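Local coordinates for apoptosis regulator Bcl-2 homolog (Murid herpesvirus 4, PDB 4MI8), which protects infected cells from apoptosis and inhibits host autophagy through binding of Beclin 1, thereby supporting latency and chronic infection, at residues 18-23 with 107-112. Residues are numbered along the deposited sequence; the frame is centred on the assembly and turned at random.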
loop_
_atom_site.group_PDB
_atom_site.type_symbol
_atom_site.label_atom_id
_atom_site.label_comp_id
_atom_site.label_asym_id
_atom_site.label_seq_id
_atom_site.Cartn_x
_atom_site.Cartn_y
_atom_site.Cartn_z
ATOM N N PHE A 18 -2.596 2.741 8.886
ATOM C CA PHE A 18 -1.576 3.068 7.863
ATOM C C PHE A 18 -2.074 4.242 7.054
ATOM O O PHE A 18 -1.337 5.215 6.917
ATOM C CB PHE A 18 -1.284 1.917 6.936
ATOM C CG PHE A 18 -0.423 2.287 5.736
ATOM C CD1 PHE A 18 0.977 2.411 5.845
ATOM C CD2 PHE A 18 -1.017 2.548 4.474
ATOM C CE1 PHE A 18 1.747 2.717 4.700
ATOM C CE2 PHE A 18 -0.254 2.845 3.352
ATOM C CZ PHE A 18 1.130 2.939 3.456
ATOM N N LEU A 19 -3.298 4.155 6.526
ATOM C CA LEU A 19 -3.872 5.252 5.693
ATOM C C LEU A 19 -4.073 6.577 6.488
ATOM O O LEU A 19 -3.840 7.683 5.949
ATOM C CB LEU A 19 -5.176 4.833 5.048
ATOM C CG LEU A 19 -5.065 3.606 4.117
ATOM C CD1 LEU A 19 -6.483 3.142 3.702
ATOM C CD2 LEU A 19 -4.325 3.977 2.849
ATOM N N LYS A 20 -4.508 6.476 7.735
ATOM C CA LYS A 20 -4.753 7.693 8.543
ATOM C C LYS A 20 -3.409 8.344 8.809
ATOM O O LYS A 20 -3.285 9.586 8.700
ATOM C CB LYS A 20 -5.482 7.404 9.868
ATOM C CG LYS A 20 -6.886 6.843 9.701
ATOM C CD LYS A 20 -7.654 6.676 11.028
ATOM C CE LYS A 20 -9.106 6.311 10.698
ATOM N NZ LYS A 20 -10.055 5.913 11.834
ATOM N N THR A 21 -2.391 7.517 9.107
ATOM C CA THR A 21 -1.038 8.049 9.378
ATOM C C THR A 21 -0.494 8.769 8.164
ATOM O O THR A 21 -0.017 9.865 8.317
ATOM C CB THR A 21 -0.015 6.976 9.864
ATOM O OG1 THR A 21 -0.415 6.379 11.109
ATOM C CG2 THR A 21 1.338 7.584 10.095
ATOM N N VAL A 22 -0.533 8.174 6.965
ATOM C CA VAL A 22 0.061 8.810 5.796
ATOM C C VAL A 22 -0.822 9.967 5.324
ATOM O O VAL A 22 -0.354 10.903 4.640
ATOM C CB VAL A 22 0.364 7.835 4.614
ATOM C CG1 VAL A 22 1.267 6.672 5.054
ATOM C CG2 VAL A 22 -0.916 7.321 3.953
ATOM N N SER A 23 -2.110 9.923 5.685
ATOM C CA SER A 23 -2.990 11.088 5.485
ATOM C C SER A 23 -2.871 12.177 6.568
ATOM O O SER A 23 -3.403 13.276 6.418
ATOM C CB SER A 23 -4.431 10.640 5.346
ATOM O OG SER A 23 -4.526 9.895 4.164
ATOM N N GLY A 107 -4.292 16.065 4.636
ATOM C CA GLY A 107 -4.537 16.170 6.078
ATOM C C GLY A 107 -5.974 15.940 6.517
ATOM O O GLY A 107 -6.387 16.463 7.530
ATOM N N SER A 108 -6.731 15.159 5.753
ATOM C CA SER A 108 -8.137 14.936 6.078
ATOM C C SER A 108 -8.585 13.488 5.892
ATOM O O SER A 108 -8.099 12.782 5.010
ATOM C CB SER A 108 -9.027 15.867 5.250
ATOM O OG SER A 108 -8.454 17.158 5.142
ATOM N N TRP A 109 -9.524 13.061 6.732
ATOM C CA TRP A 109 -10.108 11.737 6.632
ATOM C C TRP A 109 -11.439 11.828 5.947
ATOM O O TRP A 109 -12.504 11.682 6.584
ATOM C CB TRP A 109 -10.268 11.116 8.013
ATOM C CG TRP A 109 -10.451 9.618 7.984
ATOM C CD1 TRP A 109 -11.464 8.873 8.583
ATOM C CD2 TRP A 109 -9.597 8.625 7.315
ATOM N NE1 TRP A 109 -11.299 7.534 8.337
ATOM C CE2 TRP A 109 -10.200 7.317 7.584
ATOM C CE3 TRP A 109 -8.441 8.688 6.552
ATOM C CZ2 TRP A 109 -9.651 6.143 7.100
ATOM C CZ3 TRP A 109 -7.897 7.495 6.070
ATOM C CH2 TRP A 109 -8.490 6.255 6.339
ATOM N N THR A 110 -11.399 12.078 4.643
ATOM C CA THR A 110 -12.609 12.291 3.841
ATOM C C THR A 110 -13.245 10.969 3.554
ATOM O O THR A 110 -12.673 9.912 3.875
ATOM C CB THR A 110 -12.312 12.970 2.498
ATOM O OG1 THR A 110 -11.677 12.024 1.651
ATOM C CG2 THR A 110 -11.377 14.166 2.691
ATOM N N GLU A 111 -14.395 11.042 2.906
ATOM C CA GLU A 111 -15.186 9.876 2.568
ATOM C C GLU A 111 -14.519 8.999 1.529
ATOM O O GLU A 111 -14.761 7.806 1.523
ATOM C CB GLU A 111 -16.557 10.308 2.059
ATOM C CG GLU A 111 -17.303 11.238 3.031
ATOM C CD GLU A 111 -17.744 10.544 4.340
ATOM O OE1 GLU A 111 -18.562 9.591 4.242
ATOM O OE2 GLU A 111 -17.296 10.945 5.462
ATOM N N ASP A 112 -13.734 9.608 0.637
ATOM C CA ASP A 112 -12.904 8.899 -0.332
ATOM C C ASP A 112 -11.754 8.140 0.322
ATOM O O ASP A 112 -11.398 7.059 -0.155
ATOM C CB ASP A 112 -12.275 9.853 -1.325
ATOM C CG ASP A 112 -13.221 10.267 -2.400
ATOM O OD1 ASP A 112 -14.309 9.653 -2.505
ATOM O OD2 ASP A 112 -12.870 11.213 -3.140
#
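Leu19 meets the rim of the Trp109 indole: its CB lies near the ring plane, 3.8 Å from Trp109 CH2, while the buried side chain also touches Cys100, Asn117 and Met120. Lys20 lays its aliphatic chain over one face of the same ring. Lys20 CG sits 3.6 Å from the centroid of the six-membered ring, only 5° off the normal, a CH-pi contact. The chain then runs on extended across the indole, bringing CE to 3.4 Å from Trp109 NE1, above the ring and offset toward its rim; the two side chains cross at about a right angle. With CG anti to its backbone N (chi1 -162°), Trp109 swings the indole back toward the helix, where Val25 and His113 also touch it. One turn beyond Leu19, Ser23 OG donates to Leu19 O at 2.9 Å, and Ser23 N reaches that oxygen from the opposite face of the carbonyl plane, so two donors grip it. Ser23 O faces Gly107, whose CA makes a C-H...O contact of 3.1 Å. No hydrogen bond joins the segments. In this all-helical Bcl-2 fold, the contact joins the C-terminal part of helix 8-23 to the loop leading into helix 111-126, whose N-cap is Thr110.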